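Local coordinates for octopine dehydrogenase (Pecten maximus, PDB 3C7A), which catalyses the NADH-dependent reductive condensation of L-arginine with pyruvate to D-octopine, and the reverse oxidation of octopine, at residues A[330-342]-A[372-384]. Numbering follows the deposited sequence.
Sequences IPMGMIVFKGVAI and LTGKDVATTRCPQ
The flat carboxamide of Q384 meets helix 330-344 at G339: OE1 packs on the glycine CA, 3.7 Å away, while NE2 donates a nearly straight hydrogen bond (3.2 Å, 176°) to G339 O. G339 O lies in the plane of the Q384 amide, whereas NE2 sits 30° out of the G339 carbonyl plane. The motif is a loop with little regular structure laid along a helix of the alpha-helical domain. The other planar group, the guanidinium of R381, has M332 SD oblique to it; its nitrogens reach beyond the contact to Q124 and the carbonyl of A119, and its side chain runs close to the substrate-binding Q118. Glycine suits position 339, since a CB there would collide with Q384 OE1 and crowd the ring of P383. Where the helix begins with a wide pi-type turn, flexible M332 crosses the extended R381 chain at about a right angle; a bend at chi3 (97°) helps bring SD to 3.9 Å from R381 CD. V336 rests a short branched methyl, CG2, on the aliphatic base of the arginine, 3.8 Å from R381 CB. T380 has a polar and an apolar branch: OG1 donates to V377 O within its own loop, and CG2 lies 4.0 Å from I335 CG2.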
loop_
_atom_site.group_PDB
_atom_site.type_symbol
_atom_site.label_atom_id
_atom_site.label_comp_id
_atom_site.label_asym_id
_atom_site.label_seq_id
_atom_site.Cartn_x
_atom_site.Cartn_y
_atom_site.Cartn_z
ATOM N N ILE A 330 -10.231 4.803 1.722
ATOM C CA ILE A 330 -10.639 6.051 2.382
ATOM C C ILE A 330 -9.868 6.313 3.697
ATOM O O ILE A 330 -9.113 7.286 3.767
ATOM C CB ILE A 330 -12.196 6.164 2.570
ATOM C CG1 ILE A 330 -12.935 6.093 1.221
ATOM C CG2 ILE A 330 -12.577 7.427 3.362
ATOM C CD1 ILE A 330 -12.660 7.248 0.247
ATOM N N PRO A 331 -10.037 5.450 4.731
ATOM C CA PRO A 331 -9.353 5.728 6.006
ATOM C C PRO A 331 -7.827 5.561 5.970
ATOM O O PRO A 331 -7.122 6.186 6.769
ATOM C CB PRO A 331 -9.980 4.715 6.972
ATOM C CG PRO A 331 -10.432 3.597 6.109
ATOM C CD PRO A 331 -10.845 4.215 4.804
ATOM N N MET A 332 -7.315 4.659 5.144
ATOM C CA MET A 332 -5.878 4.407 4.924
ATOM C C MET A 332 -5.216 5.089 3.662
ATOM O O MET A 332 -4.123 4.702 3.278
ATOM C CB MET A 332 -5.583 2.901 4.887
ATOM C CG MET A 332 -6.221 2.024 5.959
ATOM S SD MET A 332 -5.476 2.144 7.545
ATOM C CE MET A 332 -6.502 3.229 8.235
ATOM N N GLY A 333 -5.918 6.084 3.088
ATOM C CA GLY A 333 -5.609 6.782 1.852
ATOM C C GLY A 333 -6.040 8.272 1.697
ATOM O O GLY A 333 -5.339 9.165 2.095
ATOM N N MET A 334 -7.207 8.507 1.140
ATOM C CA MET A 334 -7.783 9.868 0.993
ATOM C C MET A 334 -7.759 10.770 2.292
ATOM O O MET A 334 -7.385 11.910 2.214
ATOM C CB MET A 334 -9.186 9.865 0.303
ATOM C CG MET A 334 -9.355 9.438 -1.192
ATOM S SD MET A 334 -10.889 9.928 -2.110
ATOM C CE MET A 334 -10.576 11.653 -2.327
ATOM N N ILE A 335 -8.090 10.195 3.467
ATOM C CA ILE A 335 -8.121 10.933 4.743
ATOM C C ILE A 335 -6.722 11.396 5.190
ATOM O O ILE A 335 -6.575 12.483 5.760
ATOM C CB ILE A 335 -8.827 10.112 5.877
ATOM C CG1 ILE A 335 -10.294 9.805 5.520
ATOM C CG2 ILE A 335 -8.731 10.815 7.241
ATOM C CD1 ILE A 335 -11.219 11.023 5.397
ATOM N N VAL A 336 -5.705 10.575 4.922
ATOM C CA VAL A 336 -4.311 10.912 5.259
ATOM C C VAL A 336 -3.808 12.109 4.432
ATOM O O VAL A 336 -3.137 13.002 4.965
ATOM C CB VAL A 336 -3.355 9.690 5.101
ATOM C CG1 VAL A 336 -1.956 10.013 5.630
ATOM C CG2 VAL A 336 -3.912 8.462 5.822
ATOM N N PHE A 337 -4.147 12.121 3.142
ATOM C CA PHE A 337 -3.815 13.230 2.234
ATOM C C PHE A 337 -4.460 14.557 2.663
ATOM O O PHE A 337 -3.837 15.616 2.554
ATOM C CB PHE A 337 -4.203 12.869 0.789
ATOM C CG PHE A 337 -3.983 13.982 -0.211
ATOM C CD1 PHE A 337 -2.696 14.374 -0.575
ATOM C CD2 PHE A 337 -5.069 14.621 -0.808
ATOM C CE1 PHE A 337 -2.492 15.400 -1.504
ATOM C CE2 PHE A 337 -4.879 15.646 -1.739
ATOM C CZ PHE A 337 -3.587 16.036 -2.088
ATOM N N LYS A 338 -5.698 14.486 3.156
ATOM C CA LYS A 338 -6.432 15.665 3.639
ATOM C C LYS A 338 -5.746 16.327 4.844
ATOM O O LYS A 338 -5.681 17.557 4.927
ATOM C CB LYS A 338 -7.895 15.299 3.955
ATOM C CG LYS A 338 -8.764 16.422 4.549
ATOM C CD LYS A 338 -9.021 17.564 3.564
ATOM C CE LYS A 338 -9.939 18.621 4.174
ATOM N NZ LYS A 338 -10.145 19.792 3.271
ATOM N N GLY A 339 -5.229 15.508 5.759
ATOM C CA GLY A 339 -4.492 16.000 6.928
ATOM C C GLY A 339 -3.242 16.795 6.585
ATOM O O GLY A 339 -2.942 17.803 7.235
ATOM N N VAL A 340 -2.515 16.339 5.566
ATOM C CA VAL A 340 -1.312 17.020 5.072
ATOM C C VAL A 340 -1.668 18.375 4.439
ATOM O O VAL A 340 -0.964 19.369 4.650
ATOM C CB VAL A 340 -0.521 16.130 4.061
ATOM C CG1 VAL A 340 0.710 16.859 3.519
ATOM C CG2 VAL A 340 -0.108 14.810 4.710
ATOM N N ALA A 341 -2.767 18.404 3.685
ATOM C CA ALA A 341 -3.248 19.625 3.028
ATOM C C ALA A 341 -3.651 20.725 4.017
ATOM O O ALA A 341 -3.373 21.905 3.780
ATOM C CB ALA A 341 -4.403 19.305 2.084
ATOM N N ILE A 342 -4.301 20.331 5.116
ATOM C CA ILE A 342 -4.716 21.260 6.175
ATOM C C ILE A 342 -3.509 21.957 6.818
ATOM O O ILE A 342 -3.527 23.174 7.027
ATOM C CB ILE A 342 -5.595 20.557 7.259
ATOM C CG1 ILE A 342 -6.956 20.159 6.672
ATOM C CG2 ILE A 342 -5.792 21.459 8.486
ATOM C CD1 ILE A 342 -7.802 19.266 7.578
ATOM N N LEU A 372 -11.790 17.684 10.806
ATOM C CA LEU A 372 -11.582 16.271 11.138
ATOM C C LEU A 372 -12.109 15.940 12.539
ATOM O O LEU A 372 -11.332 15.726 13.474
ATOM C CB LEU A 372 -10.096 15.899 11.011
ATOM C CG LEU A 372 -9.400 16.035 9.649
ATOM C CD1 LEU A 372 -7.885 16.063 9.819
ATOM C CD2 LEU A 372 -9.813 14.926 8.685
ATOM N N THR A 373 -13.435 15.900 12.671
ATOM C CA THR A 373 -14.092 15.680 13.967
ATOM C C THR A 373 -15.136 14.556 13.929
ATOM O O THR A 373 -16.004 14.473 14.806
ATOM C CB THR A 373 -14.766 16.977 14.492
ATOM O OG1 THR A 373 -15.680 17.477 13.508
ATOM C CG2 THR A 373 -13.726 18.050 14.815
ATOM N N GLY A 374 -15.040 13.692 12.919
ATOM C CA GLY A 374 -16.002 12.611 12.708
ATOM C C GLY A 374 -16.037 11.554 13.799
ATOM O O GLY A 374 -15.082 11.402 14.566
ATOM N N LYS A 375 -17.148 10.820 13.852
ATOM C CA LYS A 375 -17.383 9.776 14.857
ATOM C C LYS A 375 -16.306 8.683 14.858
ATOM O O LYS A 375 -15.914 8.194 15.921
ATOM C CB LYS A 375 -18.780 9.164 14.652
ATOM C CG LYS A 375 -19.315 8.333 15.818
ATOM C CD LYS A 375 -19.006 6.851 15.646
ATOM C CE LYS A 375 -19.291 6.070 16.916
ATOM N NZ LYS A 375 -18.723 4.691 16.851
ATOM N N ASP A 376 -15.832 8.315 13.668
ATOM C CA ASP A 376 -14.865 7.223 13.505
ATOM C C ASP A 376 -13.444 7.716 13.180
ATOM O O ASP A 376 -12.649 6.982 12.583
ATOM C CB ASP A 376 -15.347 6.250 12.418
ATOM C CG ASP A 376 -16.755 5.727 12.674
ATOM O OD1 ASP A 376 -16.957 4.990 13.665
ATOM O OD2 ASP A 376 -17.661 6.046 11.873
ATOM N N VAL A 377 -13.126 8.945 13.590
ATOM C CA VAL A 377 -11.845 9.588 13.247
ATOM C C VAL A 377 -10.603 8.884 13.839
ATOM O O VAL A 377 -9.500 8.999 13.295
ATOM C CB VAL A 377 -11.857 11.118 13.581
ATOM C CG1 VAL A 377 -11.684 11.373 15.081
ATOM C CG2 VAL A 377 -10.798 11.867 12.774
ATOM N N ALA A 378 -10.795 8.151 14.935
ATOM C CA ALA A 378 -9.695 7.471 15.626
ATOM C C ALA A 378 -9.234 6.178 14.941
ATOM O O ALA A 378 -8.232 5.581 15.348
ATOM C CB ALA A 378 -10.067 7.204 17.086
ATOM N N THR A 379 -9.958 5.755 13.906
ATOM C CA THR A 379 -9.605 4.551 13.149
ATOM C C THR A 379 -8.813 4.856 11.867
ATOM O O THR A 379 -8.614 3.969 11.031
ATOM C CB THR A 379 -10.855 3.690 12.805
ATOM O OG1 THR A 379 -11.790 4.468 12.044
ATOM C CG2 THR A 379 -11.534 3.176 14.071
ATOM N N THR A 380 -8.358 6.104 11.724
ATOM C CA THR A 380 -7.590 6.540 10.547
ATOM C C THR A 380 -6.101 6.758 10.863
ATOM O O THR A 380 -5.664 6.549 11.998
ATOM C CB THR A 380 -8.175 7.831 9.907
ATOM O OG1 THR A 380 -7.973 8.946 10.783
ATOM C CG2 THR A 380 -9.665 7.675 9.606
ATOM N N ARG A 381 -5.340 7.187 9.854
ATOM C CA ARG A 381 -3.895 7.405 9.978
ATOM C C ARG A 381 -3.443 8.856 9.737
ATOM O O ARG A 381 -2.257 9.099 9.484
ATOM C CB ARG A 381 -3.138 6.480 9.019
ATOM C CG ARG A 381 -2.850 5.082 9.537
ATOM C CD ARG A 381 -2.321 4.230 8.392
ATOM N NE ARG A 381 -1.495 3.113 8.838
ATOM C CZ ARG A 381 -0.835 2.290 8.024
ATOM N NH1 ARG A 381 -0.893 2.448 6.707
ATOM N NH2 ARG A 381 -0.114 1.303 8.533
ATOM N N CYS A 382 -4.372 9.811 9.808
ATOM C CA CYS A 382 -4.029 11.231 9.640
ATOM C C CYS A 382 -3.089 11.707 10.759
ATOM O O CYS A 382 -3.232 11.276 11.905
ATOM C CB CYS A 382 -5.291 12.107 9.551
ATOM S SG CYS A 382 -6.327 12.195 11.042
ATOM N N PRO A 383 -2.106 12.572 10.423
ATOM C CA PRO A 383 -1.094 13.033 11.390
ATOM C C PRO A 383 -1.640 13.667 12.676
ATOM O O PRO A 383 -1.002 13.554 13.727
ATOM C CB PRO A 383 -0.273 14.059 10.592
ATOM C CG PRO A 383 -1.094 14.381 9.382
ATOM C CD PRO A 383 -1.875 13.147 9.085
ATOM N N GLN A 384 -2.802 14.317 12.593
ATOM C CA GLN A 384 -3.421 14.984 13.750
ATOM C C GLN A 384 -3.944 14.008 14.809
ATOM O O GLN A 384 -4.083 14.373 15.979
ATOM C CB GLN A 384 -4.547 15.927 13.305
ATOM C CG GLN A 384 -4.079 17.200 12.593
ATOM C CD GLN A 384 -3.821 17.005 11.101
ATOM O OE1 GLN A 384 -4.010 15.915 10.553
ATOM N NE2 GLN A 384 -3.387 18.072 10.438
#